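Local atomic coordinates of mitochondrial dynamics protein MID49 (Mus musculus, PDB entry 4WOY), a protein that sits in the mitochondrial outer membrane, recruits the fission mediator DNM1L (Drp1) to the mitochondrial surface and regulates its GTPase activity. Residues 213-217 with 254-258; 242-248 with 313-318; 68-74 with 175-181; 93-97 with 299-305. The protein carries 1 engineered substitution. All coordinates share one frame. Residue numbers count along the deposited sequence, not the author numbering.

Interaction 1 (213-217 with 254-258)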
loop_
_atom_site.group_PDB
_atom_site.type_symbol
_atom_site.label_atom_id
_atom_site.label_comp_id
_atom_site.label_asym_id
_atom_site.label_seq_id
_atom_site.Cartn_x
_atom_site.Cartn_y
_atom_site.Cartn_z
ATOM N N GLU A 213 -6.433 -4.360 6.972
ATOM C CA GLU A 213 -5.907 -5.686 6.661
ATOM C C GLU A 213 -4.780 -6.084 7.600
ATOM O O GLU A 213 -4.751 -7.209 8.099
ATOM C CB GLU A 213 -5.421 -5.756 5.204
ATOM C CG GLU A 213 -6.532 -5.575 4.186
ATOM C CD GLU A 213 -6.029 -5.310 2.769
ATOM O OE1 GLU A 213 -4.892 -4.828 2.601
ATOM O OE2 GLU A 213 -6.803 -5.554 1.822
ATOM N N THR A 214 -3.840 -5.183 7.839
ATOM C CA THR A 214 -2.718 -5.564 8.690
ATOM C C THR A 214 -3.158 -5.647 10.152
ATOM O O THR A 214 -2.616 -6.445 10.900
ATOM C CB THR A 214 -1.500 -4.622 8.543
ATOM O OG1 THR A 214 -1.733 -3.399 9.238
ATOM C CG2 THR A 214 -1.218 -4.336 7.071
ATOM N N ALA A 215 -4.148 -4.856 10.559
ATOM C CA ALA A 215 -4.672 -4.985 11.923
ATOM C C ALA A 215 -5.332 -6.347 12.117
ATOM O O ALA A 215 -5.195 -6.966 13.181
ATOM C CB ALA A 215 -5.648 -3.883 12.240
ATOM N N ARG A 216 -6.032 -6.808 11.084
ATOM C CA ARG A 216 -6.717 -8.090 11.136
ATOM C C ARG A 216 -5.713 -9.258 11.216
ATOM O O ARG A 216 -5.851 -10.165 12.032
ATOM C CB ARG A 216 -7.624 -8.244 9.911
ATOM C CG ARG A 216 -8.461 -9.514 9.902
ATOM C CD ARG A 216 -9.230 -9.657 11.208
ATOM N NE ARG A 216 -10.115 -10.817 11.218
ATOM C CZ ARG A 216 -10.655 -11.344 12.320
ATOM N NH1 ARG A 216 -10.398 -10.819 13.515
ATOM N NH2 ARG A 216 -11.459 -12.398 12.230
ATOM N N LEU A 217 -4.691 -9.201 10.371
ATOM C CA LEU A 217 -3.664 -10.222 10.332
ATOM C C LEU A 217 -2.876 -10.264 11.633
ATOM O O LEU A 217 -2.550 -11.342 12.127
ATOM C CB LEU A 217 -2.715 -9.978 9.157
ATOM C CG LEU A 217 -3.375 -10.355 7.838
ATOM C CD1 LEU A 217 -2.482 -10.021 6.673
ATOM C CD2 LEU A 217 -3.763 -11.832 7.853
ATOM N N THR A 254 -2.470 -10.531 0.061
ATOM C CA THR A 254 -3.166 -10.270 1.316
ATOM C C THR A 254 -4.525 -10.951 1.325
ATOM O O THR A 254 -4.954 -11.553 2.319
ATOM C CB THR A 254 -3.356 -8.766 1.528
ATOM O OG1 THR A 254 -2.076 -8.155 1.738
ATOM C CG2 THR A 254 -4.313 -8.472 2.715
ATOM N N GLN A 255 -5.201 -10.845 0.190
ATOM C CA GLN A 255 -6.533 -11.406 0.033
ATOM C C GLN A 255 -6.486 -12.918 0.213
ATOM O O GLN A 255 -7.386 -13.522 0.807
ATOM C CB GLN A 255 -7.090 -11.034 -1.345
ATOM C CG GLN A 255 -7.853 -9.722 -1.418
ATOM C CD GLN A 255 -7.508 -8.727 -0.334
ATOM O OE1 GLN A 255 -8.102 -8.740 0.735
ATOM N NE2 GLN A 255 -6.581 -7.833 -0.620
ATOM N N VAL A 256 -5.419 -13.514 -0.319
ATOM C CA VAL A 256 -5.208 -14.950 -0.216
ATOM C C VAL A 256 -5.042 -15.345 1.223
ATOM O O VAL A 256 -5.643 -16.311 1.662
ATOM C CB VAL A 256 -3.975 -15.423 -0.978
ATOM C CG1 VAL A 256 -3.820 -16.919 -0.772
ATOM C CG2 VAL A 256 -4.102 -15.098 -2.473
ATOM N N VAL A 257 -4.205 -14.615 1.955
ATOM C CA VAL A 257 -3.934 -14.959 3.351
ATOM C C VAL A 257 -5.119 -14.635 4.270
ATOM O O VAL A 257 -5.363 -15.345 5.243
ATOM C CB VAL A 257 -2.659 -14.266 3.857
ATOM C CG1 VAL A 257 -2.452 -14.536 5.378
ATOM C CG2 VAL A 257 -1.465 -14.764 3.046
ATOM N N LEU A 258 -5.874 -13.588 3.955
ATOM C CA LEU A 258 -7.096 -13.329 4.715
ATOM C C LEU A 258 -8.099 -14.467 4.528
ATOM O O LEU A 258 -8.765 -14.861 5.463
ATOM C CB LEU A 258 -7.719 -11.987 4.320
ATOM C CG LEU A 258 -6.987 -10.797 4.963
ATOM C CD1 LEU A 258 -7.441 -9.468 4.401
ATOM C CD2 LEU A 258 -7.153 -10.821 6.485
HETATM O O HOH W 1 -9.100 -6.655 1.733
#

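Interaction 2 (242-248 with 313-318)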
loop_
_atom_site.group_PDB
_atom_site.type_symbol
_atom_site.label_atom_id
_atom_site.label_comp_id
_atom_site.label_asym_id
_atom_site.label_seq_id
_atom_site.Cartn_x
_atom_site.Cartn_y
_atom_site.Cartn_z
ATOM N N HIS A 242 9.674 -14.116 -9.638
ATOM C CA HIS A 242 9.268 -14.571 -10.959
ATOM C C HIS A 242 8.775 -13.425 -11.837
ATOM O O HIS A 242 7.839 -12.734 -11.460
ATOM C CB HIS A 242 8.180 -15.610 -10.797
ATOM C CG HIS A 242 8.456 -16.887 -11.507
ATOM N ND1 HIS A 242 8.144 -17.076 -12.834
ATOM C CD2 HIS A 242 9.007 -18.043 -11.075
ATOM C CE1 HIS A 242 8.498 -18.295 -13.196
ATOM N NE2 HIS A 242 9.020 -18.904 -12.145
ATOM N N PRO A 243 9.355 -13.256 -13.040
ATOM C CA PRO A 243 8.901 -12.146 -13.892
ATOM C C PRO A 243 7.426 -12.255 -14.274
ATOM O O PRO A 243 6.785 -11.231 -14.484
ATOM C CB PRO A 243 9.810 -12.242 -15.128
ATOM C CG PRO A 243 10.534 -13.542 -15.008
ATOM C CD PRO A 243 10.580 -13.890 -13.566
ATOM N N ALA A 244 6.904 -13.473 -14.373
ATOM C CA ALA A 244 5.480 -13.694 -14.611
ATOM C C ALA A 244 4.580 -13.317 -13.436
ATOM O O ALA A 244 3.464 -12.853 -13.636
ATOM C CB ALA A 244 5.238 -15.158 -14.983
ATOM N N LEU A 245 5.063 -13.508 -12.212
ATOM C CA LEU A 245 4.212 -13.369 -11.026
ATOM C C LEU A 245 4.260 -11.990 -10.411
ATOM O O LEU A 245 3.610 -11.745 -9.403
ATOM C CB LEU A 245 4.629 -14.381 -9.966
ATOM C CG LEU A 245 4.723 -15.833 -10.411
ATOM C CD1 LEU A 245 5.135 -16.694 -9.218
ATOM C CD2 LEU A 245 3.397 -16.308 -11.012
ATOM N N VAL A 246 5.059 -11.105 -10.996
ATOM C CA VAL A 246 5.343 -9.794 -10.402
ATOM C C VAL A 246 4.095 -8.927 -10.223
ATOM O O VAL A 246 4.038 -8.077 -9.323
ATOM C CB VAL A 246 6.414 -9.042 -11.242
ATOM C CG1 VAL A 246 6.299 -7.524 -11.104
ATOM C CG2 VAL A 246 7.796 -9.507 -10.830
ATOM N N ARG A 247 3.084 -9.150 -11.055
ATOM C CA ARG A 247 1.841 -8.380 -10.934
ATOM C C ARG A 247 1.069 -8.759 -9.653
ATOM O O ARG A 247 0.292 -7.973 -9.118
ATOM C CB ARG A 247 0.954 -8.609 -12.161
ATOM C CG ARG A 247 1.375 -7.877 -13.428
ATOM C CD ARG A 247 1.122 -6.388 -13.358
ATOM N NE ARG A 247 -0.271 -6.043 -13.065
ATOM C CZ ARG A 247 -1.249 -6.003 -13.966
ATOM N NH1 ARG A 247 -1.004 -6.319 -15.225
ATOM N NH2 ARG A 247 -2.477 -5.658 -13.610
ATOM N N LEU A 248 1.287 -9.980 -9.176
ATOM C CA LEU A 248 0.702 -10.431 -7.924
ATOM C C LEU A 248 1.461 -9.741 -6.828
ATOM O O LEU A 248 2.587 -10.135 -6.517
ATOM C CB LEU A 248 0.809 -11.943 -7.775
ATOM C CG LEU A 248 -0.040 -12.695 -8.788
ATOM C CD1 LEU A 248 0.062 -14.197 -8.575
ATOM C CD2 LEU A 248 -1.493 -12.189 -8.715
ATOM N N ASP A 313 -0.975 -16.966 -18.047
ATOM C CA ASP A 313 0.464 -17.108 -17.931
ATOM C C ASP A 313 0.870 -17.337 -16.473
ATOM O O ASP A 313 1.719 -18.178 -16.179
ATOM C CB ASP A 313 1.162 -15.866 -18.498
ATOM C CG ASP A 313 2.554 -16.159 -18.998
ATOM O OD1 ASP A 313 3.486 -16.186 -18.169
ATOM O OD2 ASP A 313 2.715 -16.368 -20.217
ATOM N N ILE A 314 0.263 -16.570 -15.575
ATOM C CA ILE A 314 0.484 -16.713 -14.141
ATOM C C ILE A 314 0.068 -18.110 -13.677
ATOM O O ILE A 314 0.720 -18.726 -12.837
ATOM C CB ILE A 314 -0.304 -15.635 -13.351
ATOM C CG1 ILE A 314 0.150 -14.229 -13.764
ATOM C CG2 ILE A 314 -0.140 -15.851 -11.865
ATOM C CD1 ILE A 314 -0.633 -13.094 -13.146
ATOM N N GLY A 315 -1.014 -18.609 -14.263
ATOM C CA GLY A 315 -1.561 -19.900 -13.912
ATOM C C GLY A 315 -0.563 -21.003 -14.165
ATOM O O GLY A 315 -0.377 -21.888 -13.326
ATOM N N TYR A 316 0.089 -20.963 -15.321
ATOM C CA TYR A 316 0.984 -22.050 -15.671
ATOM C C TYR A 316 2.283 -21.987 -14.901
ATOM O O TYR A 316 2.948 -23.005 -14.763
ATOM C CB TYR A 316 1.259 -22.090 -17.180
ATOM C CG TYR A 316 0.270 -22.960 -17.923
ATOM C CD1 TYR A 316 -0.884 -23.437 -17.288
ATOM C CD2 TYR A 316 0.510 -23.361 -19.233
ATOM C CE1 TYR A 316 -1.789 -24.258 -17.947
ATOM C CE2 TYR A 316 -0.391 -24.183 -19.906
ATOM C CZ TYR A 316 -1.538 -24.628 -19.257
ATOM O OH TYR A 316 -2.431 -25.444 -19.921
ATOM N N VAL A 317 2.673 -20.804 -14.439
ATOM C CA VAL A 317 3.801 -20.686 -13.506
ATOM C C VAL A 317 3.445 -21.248 -12.118
ATOM O O VAL A 317 4.262 -21.896 -11.467
ATOM C CB VAL A 317 4.282 -19.215 -13.356
ATOM C CG1 VAL A 317 5.329 -19.082 -12.234
ATOM C CG2 VAL A 317 4.850 -18.709 -14.666
ATOM N N LEU A 318 2.215 -21.006 -11.681
ATOM C CA LEU A 318 1.768 -21.410 -10.352
ATOM C C LEU A 318 1.379 -22.891 -10.245
ATOM O O LEU A 318 1.019 -23.351 -9.169
ATOM C CB LEU A 318 0.608 -20.521 -9.885
ATOM C CG LEU A 318 1.062 -19.087 -9.591
ATOM C CD1 LEU A 318 -0.035 -18.246 -8.977
ATOM C CD2 LEU A 318 2.311 -19.085 -8.708
#

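Interaction 3 (68-74 with 175-181)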
loop_
_atom_site.group_PDB
_atom_site.type_symbol
_atom_site.label_atom_id
_atom_site.label_comp_id
_atom_site.label_asym_id
_atom_site.label_seq_id
_atom_site.Cartn_x
_atom_site.Cartn_y
_atom_site.Cartn_z
ATOM N N HIS A 68 7.213 -0.524 -0.854
ATOM C CA HIS A 68 7.286 0.909 -0.612
ATOM C C HIS A 68 7.146 1.191 0.871
ATOM O O HIS A 68 6.579 0.394 1.628
ATOM C CB HIS A 68 6.180 1.664 -1.356
ATOM C CG HIS A 68 6.383 1.721 -2.830
ATOM N ND1 HIS A 68 7.505 1.221 -3.447
ATOM C CD2 HIS A 68 5.600 2.222 -3.822
ATOM C CE1 HIS A 68 7.413 1.402 -4.753
ATOM N NE2 HIS A 68 6.267 2.015 -5.000
ATOM N N VAL A 69 7.688 2.325 1.279
ATOM C CA VAL A 69 7.494 2.833 2.611
ATOM C C VAL A 69 6.464 3.963 2.502
ATOM O O VAL A 69 6.660 4.939 1.754
ATOM C CB VAL A 69 8.808 3.315 3.212
ATOM C CG1 VAL A 69 8.593 3.882 4.628
ATOM C CG2 VAL A 69 9.831 2.181 3.176
ATOM N N ARG A 70 5.346 3.807 3.206
ATOM C CA ARG A 70 4.284 4.805 3.132
ATOM C C ARG A 70 4.639 6.048 3.945
ATOM O O ARG A 70 5.101 5.960 5.088
ATOM C CB ARG A 70 2.949 4.208 3.590
ATOM C CG ARG A 70 2.882 2.709 3.379
ATOM C CD ARG A 70 1.499 2.183 3.007
ATOM N NE ARG A 70 0.439 2.715 3.844
ATOM C CZ ARG A 70 -0.847 2.649 3.519
ATOM N NH1 ARG A 70 -1.228 2.060 2.389
ATOM N NH2 ARG A 70 -1.753 3.174 4.325
ATOM N N LEU A 71 4.480 7.203 3.313
ATOM C CA LEU A 71 4.591 8.472 3.995
ATOM C C LEU A 71 3.202 9.127 3.917
ATOM O O LEU A 71 2.791 9.662 2.870
ATOM C CB LEU A 71 5.679 9.326 3.361
ATOM C CG LEU A 71 6.189 10.471 4.217
ATOM C CD1 LEU A 71 6.610 9.909 5.560
ATOM C CD2 LEU A 71 7.354 11.175 3.545
ATOM N N LEU A 72 2.473 9.032 5.028
ATOM C CA LEU A 72 1.095 9.494 5.105
ATOM C C LEU A 72 1.062 10.965 5.460
ATOM O O LEU A 72 1.680 11.368 6.437
ATOM C CB LEU A 72 0.311 8.712 6.151
ATOM C CG LEU A 72 0.185 7.204 6.010
ATOM C CD1 LEU A 72 -0.938 6.684 6.899
ATOM C CD2 LEU A 72 -0.026 6.815 4.558
ATOM N N ALA A 73 0.370 11.757 4.640
ATOM C CA ALA A 73 0.111 13.170 4.910
ATOM C C ALA A 73 -1.410 13.377 5.053
ATOM O O ALA A 73 -2.121 13.509 4.054
ATOM C CB ALA A 73 0.701 14.065 3.802
ATOM N N PRO A 74 -1.916 13.346 6.298
ATOM C CA PRO A 74 -3.372 13.423 6.510
ATOM C C PRO A 74 -3.944 14.820 6.338
ATOM O O PRO A 74 -3.452 15.775 6.919
ATOM C CB PRO A 74 -3.550 12.932 7.951
ATOM C CG PRO A 74 -2.219 13.178 8.615
ATOM C CD PRO A 74 -1.179 13.025 7.538
ATOM N N THR A 175 12.046 3.200 -1.533
ATOM C CA THR A 175 11.108 4.148 -2.085
ATOM C C THR A 175 10.094 4.636 -1.057
ATOM O O THR A 175 9.539 3.850 -0.304
ATOM C CB THR A 175 10.368 3.523 -3.247
ATOM O OG1 THR A 175 11.326 3.073 -4.207
ATOM C CG2 THR A 175 9.437 4.534 -3.899
ATOM N N LEU A 176 9.873 5.946 -1.021
ATOM C CA LEU A 176 8.832 6.515 -0.192
ATOM C C LEU A 176 7.633 6.853 -1.078
ATOM O O LEU A 176 7.776 7.497 -2.127
ATOM C CB LEU A 176 9.318 7.764 0.542
ATOM C CG LEU A 176 10.242 7.568 1.748
ATOM C CD1 LEU A 176 10.999 8.860 2.032
ATOM C CD2 LEU A 176 9.487 7.127 2.995
ATOM N N ALA A 177 6.458 6.378 -0.690
ATOM C CA ALA A 177 5.242 6.794 -1.387
ATOM C C ALA A 177 4.592 7.892 -0.572
ATOM O O ALA A 177 4.132 7.653 0.553
ATOM C CB ALA A 177 4.283 5.623 -1.599
ATOM N N VAL A 178 4.577 9.108 -1.113
ATOM C CA VAL A 178 3.963 10.217 -0.398
ATOM C C VAL A 178 2.465 10.152 -0.619
ATOM O O VAL A 178 1.992 10.321 -1.747
ATOM C CB VAL A 178 4.488 11.567 -0.859
ATOM C CG1 VAL A 178 3.871 12.662 -0.026
ATOM C CG2 VAL A 178 6.005 11.601 -0.770
ATOM N N LEU A 179 1.725 9.877 0.457
ATOM C CA LEU A 179 0.293 9.644 0.348
ATOM C C LEU A 179 -0.527 10.669 1.099
ATOM O O LEU A 179 -0.545 10.670 2.337
ATOM C CB LEU A 179 -0.056 8.253 0.864
ATOM C CG LEU A 179 0.661 7.087 0.193
ATOM C CD1 LEU A 179 0.531 5.847 1.068
ATOM C CD2 LEU A 179 0.095 6.827 -1.218
ATOM N N MET A 180 -1.228 11.525 0.356
ATOM C CA MET A 180 -2.206 12.432 0.993
ATOM C C MET A 180 -3.477 11.636 1.291
ATOM O O MET A 180 -4.036 11.000 0.400
ATOM C CB MET A 180 -2.520 13.649 0.113
ATOM C CG MET A 180 -1.399 14.710 0.085
ATOM S SD MET A 180 -1.655 16.030 -1.113
ATOM C CE MET A 180 -1.737 15.129 -2.660
ATOM N N VAL A 181 -3.913 11.630 2.541
ATOM C CA VAL A 181 -4.966 10.715 2.932
ATOM C C VAL A 181 -6.083 11.402 3.707
ATOM O O VAL A 181 -5.854 12.432 4.362
ATOM C CB VAL A 181 -4.389 9.538 3.750
ATOM C CG1 VAL A 181 -3.297 8.812 2.949
ATOM C CG2 VAL A 181 -3.819 10.015 5.080
#

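Interaction 4 (93-97 with 299-305). Engineered in segment 93-97: A93 (natural residue Arg).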
loop_
_atom_site.group_PDB
_atom_site.type_symbol
_atom_site.label_atom_id
_atom_site.label_comp_id
_atom_site.label_asym_id
_atom_site.label_seq_id
_atom_site.Cartn_x
_atom_site.Cartn_y
_atom_site.Cartn_z
ATOM N N ALA A 93 -18.356 4.069 -12.020
ATOM C CA ALA A 93 -19.022 3.137 -11.114
ATOM C C ALA A 93 -17.959 2.232 -10.595
ATOM O O ALA A 93 -17.930 1.050 -10.889
ATOM C CB ALA A 93 -20.127 2.372 -11.831
ATOM N N GLU A 94 -17.018 2.842 -9.894
ATOM C CA GLU A 94 -15.752 2.233 -9.581
ATOM C C GLU A 94 -15.681 1.893 -8.113
ATOM O O GLU A 94 -15.492 2.782 -7.277
ATOM C CB GLU A 94 -14.603 3.192 -9.978
ATOM C CG GLU A 94 -13.223 2.645 -9.702
ATOM C CD GLU A 94 -13.048 1.209 -10.178
ATOM O OE1 GLU A 94 -12.933 0.985 -11.409
ATOM O OE2 GLU A 94 -13.054 0.299 -9.323
ATOM N N PRO A 95 -15.823 0.597 -7.788
ATOM C CA PRO A 95 -15.759 0.185 -6.381
ATOM C C PRO A 95 -14.384 0.449 -5.723
ATOM O O PRO A 95 -14.331 0.605 -4.512
ATOM C CB PRO A 95 -16.092 -1.310 -6.445
ATOM C CG PRO A 95 -15.766 -1.711 -7.857
ATOM C CD PRO A 95 -16.075 -0.537 -8.695
ATOM N N ARG A 96 -13.307 0.569 -6.494
ATOM C CA ARG A 96 -11.984 0.853 -5.912
ATOM C C ARG A 96 -11.850 2.282 -5.403
ATOM O O ARG A 96 -10.879 2.591 -4.705
ATOM C CB ARG A 96 -10.863 0.607 -6.931
ATOM C CG ARG A 96 -10.649 -0.836 -7.328
ATOM C CD ARG A 96 -9.669 -0.905 -8.484
ATOM N NE ARG A 96 -9.860 -2.095 -9.316
ATOM C CZ ARG A 96 -9.026 -3.138 -9.361
ATOM N NH1 ARG A 96 -7.922 -3.160 -8.616
ATOM N NH2 ARG A 96 -9.298 -4.167 -10.159
ATOM N N CYS A 97 -12.805 3.150 -5.745
ATOM C CA CYS A 97 -12.664 4.587 -5.455
ATOM C C CYS A 97 -13.770 5.175 -4.597
ATOM O O CYS A 97 -14.777 4.551 -4.321
ATOM C CB CYS A 97 -12.596 5.406 -6.749
ATOM S SG CYS A 97 -11.265 4.977 -7.857
ATOM N N SER A 299 -16.637 -6.258 -3.734
ATOM C CA SER A 299 -16.963 -5.769 -5.057
ATOM C C SER A 299 -15.693 -5.447 -5.845
ATOM O O SER A 299 -15.734 -5.417 -7.072
ATOM C CB SER A 299 -17.923 -4.572 -4.988
ATOM O OG SER A 299 -17.437 -3.552 -4.158
ATOM N N VAL A 300 -14.562 -5.189 -5.190
ATOM C CA VAL A 300 -13.379 -4.993 -6.025
ATOM C C VAL A 300 -12.698 -6.343 -6.302
ATOM O O VAL A 300 -12.366 -7.130 -5.407
ATOM C CB VAL A 300 -12.348 -3.942 -5.448
ATOM C CG1 VAL A 300 -13.023 -2.629 -5.142
ATOM C CG2 VAL A 300 -11.680 -4.419 -4.253
ATOM N N ASN A 301 -12.505 -6.590 -7.591
ATOM C CA ASN A 301 -11.861 -7.792 -8.069
ATOM C C ASN A 301 -10.398 -7.471 -8.409
ATOM O O ASN A 301 -10.109 -6.756 -9.374
ATOM C CB ASN A 301 -12.626 -8.331 -9.276
ATOM C CG ASN A 301 -11.950 -9.515 -9.917
ATOM O OD1 ASN A 301 -11.001 -10.094 -9.362
ATOM N ND2 ASN A 301 -12.444 -9.902 -11.092
ATOM N N LEU A 302 -9.476 -7.984 -7.603
ATOM C CA LEU A 302 -8.071 -7.623 -7.775
ATOM C C LEU A 302 -7.473 -8.202 -9.054
ATOM O O LEU A 302 -6.360 -7.851 -9.436
ATOM C CB LEU A 302 -7.251 -8.042 -6.552
ATOM C CG LEU A 302 -7.473 -7.134 -5.333
ATOM C CD1 LEU A 302 -6.365 -7.311 -4.337
ATOM C CD2 LEU A 302 -7.567 -5.666 -5.730
ATOM N N LEU A 303 -8.217 -9.090 -9.709
ATOM C CA LEU A 303 -7.800 -9.647 -10.994
ATOM C C LEU A 303 -8.553 -9.054 -12.164
ATOM O O LEU A 303 -8.389 -9.502 -13.292
ATOM C CB LEU A 303 -7.980 -11.164 -11.022
ATOM C CG LEU A 303 -7.138 -12.054 -10.126
ATOM C CD1 LEU A 303 -7.487 -13.477 -10.469
ATOM C CD2 LEU A 303 -5.633 -11.749 -10.285
ATOM N N GLY A 304 -9.393 -8.065 -11.885
ATOM C CA GLY A 304 -10.288 -7.493 -12.883
ATOM C C GLY A 304 -9.616 -6.852 -14.078
ATOM O O GLY A 304 -10.099 -6.953 -15.206
ATOM N N ASN A 305 -8.505 -6.174 -13.820
ATOM C CA ASN A 305 -7.779 -5.465 -14.851
ATOM C C ASN A 305 -6.665 -6.324 -15.449
ATOM O O ASN A 305 -5.803 -5.815 -16.158
ATOM C CB ASN A 305 -7.203 -4.157 -14.294
ATOM C CG ASN A 305 -6.236 -4.384 -13.130
ATOM O OD1 ASN A 305 -6.263 -5.436 -12.474
ATOM N ND2 ASN A 305 -5.382 -3.390 -12.865
#

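Interaction 1 (213-217 with 254-258)
L217 lays its CD2 methyl over two side chains of the facing helix. That methyl lies 3.8 Å from L258 CD2 and 3.9 Å from V257 CG1. One turn earlier, E213 packs with its aliphatic part as well as its charge. E213 CD meets T254 CG2 at 3.6 Å, and E213 CG sits 4.0 Å from L258 CD1. The main contacts thus repeat every four residues, with E213 across from T254 and L217 across from L258. The two segments belong to helices 210-224 and 250-261. The axes of segments 213-217 and 254-258 approach to 11.1 Å, so the side chains must span a wide gap, and their N-to-C directions differ by 33°. The contact packs the helix that follows strand 205-208 onto helix 250-261 of the Mab-21 HhH/H2TH-like region, which probably ties the helical part to the mixed sheet. L232 and L235 of helix 228-241 pack against T254 and V257 respectively. The direct polar contact is weak, but a water reinforces it. Q255 NE2 gives a weak hydrogen bond to E213 OE2 at 3.3 Å. The water donates to both E213 OE2 and Q255 OE1, with its oxygen 2.5 Å from each. Q255 OE1 also accepts from the backbone N of H295. R216 CG reaches L258 CD2 at 3.9 Å, while its NE forms a salt bridge with E262.

Interaction 2 (242-248 with 313-318)
D313 lies at the margin of the contact, with OD1 3.8 Å from A244 CB. Next comes I314, which is buried. Its CG1 approaches A244 O at 3.6 Å, and its CG2 touches both L245 CD2 and L248 CD1 at 3.7 Å. One helical turn on, V317 points at the loop. V317 CG2 packs on A244 CB at 3.6 Å, and V317 CG1 on L245 CD2 at 3.6 Å. The same CG1 lies over the face of the H242 ring, 3.5 Å from its centroid, in a CH-pi contact. L318 follows, with CD2 3.7 Å from L245 CD1 and CD1 4.1 Å from L248 CD1. L245 and L248, at the two ends of a type I turn, both reach this segment. The contact is mainly apolar, with no hydrogen bond between the segments. R247 turns its charged end elsewhere, to a salt bridge with E310 and a cation-pi contact with F306. Helix 308-317 thus packs on the connection between helices 228-241 and 250-261, an arrangement within the helical Mab-21 HhH/H2TH-like domain.

Interaction 3 (68-74 with 175-181)
Six backbone hydrogen bonds join the two strands, and the donor comes from each strand in turn. V69 N bonds to T175 O at 2.9 Å, and A177 N to V69 O at 2.8 Å. L71 N then bonds to A177 O at 2.8 Å, and L179 N to L71 O at 2.6 Å. A73 N bonds to L179 O at 2.7 Å, and V181 N to A73 O at 3.0 Å. This is the parallel pattern, with V69 beside L176 and P74 beside V181. CA-H...O contacts fill in between, such as M180 CA to A73 O at 3.2 Å. On one face of the sheet, V69 CG1 meets L176 CD2 at 3.7 Å; L71 and L176 also pack on helix 18-42. On the other face, L72 CD2 meets L179 CD1 at 3.7 Å and P74 CB meets V181 CG2 at 4.1 Å. L179 CD1 also lies 3.9 Å from R70 CB. At the N-terminal end of both segments, T175 CG2 makes a CH-pi contact over the face of the H68 ring, 4.0 Å from its centroid. The pair is central to the mixed sheet of the nucleotidyltransferase-like region: strand 52-54 bonds to 69-74, and strand 162-166 to 173-182. Main-chain bonds set the register. The face with V69, L71 and A73 is buried and apolar, while the face with R70 is less closed and carries the R70-D208 salt bridge.

Interaction 4 (93-97 with 299-305)
Two type I turns meet here, one from E94 to C97 and one from N301 to G304. They bring the loop before strand 97-102 against the weakly bonded strand about 300-301, joining the sheet-bearing region to the Mab-21-like region. V300 is the apolar centre. V300 CG1 touches P95 CB at 3.6 Å, P95 C at 3.4 Å and R96 CG at 3.7 Å. P95 CB also lies 3.5 Å from S299 OG, which bonds to N297. R96 lies along the second segment from V300 to N305, with NH1 3.8 Å from L302 CD2. Hydrogen bonds hold each turn internally. C97 N bonds to E94 O at 3.1 Å, and G304 N to N301 O at 2.9 Å. R96 N bonds to E94 OE2 at 2.9 Å. L303 N bonds to N301 OD1 at 3.0 Å, making an Asx turn; that oxygen also accepts from L292 N. R96 NE and E94 OE2 form a long salt bridge at 4.0 Å. R96 NH2 comes within 2.8 Å of N301 O, but the angle is too poor for a hydrogen bond.

In the fold
The chain is the predicted cytoplasmic part of the membrane protein, without its transmembrane helix. It comprises a nucleotidyltransferase-like region and a helical Mab-21-like region. Interaction 3, in the mixed sheet, has its centre about 9 Å from the chain centre. Interaction 2, in the helical region, is about 20 Å from it. Interaction 4 bridges the two regions; in interaction 1 the first helix directly follows the last strand of the sheet. Interactions 1 and 4, with centres about 18 Å apart, touch where Q255 NE2 lies 3.8 Å from L302 CD1. Interaction 4 also touches interaction 2, through R247 NH2 and N305 ND2 at 3.8 Å. Interaction 3 touches none; its nearest atoms are about 8 Å from interaction 1.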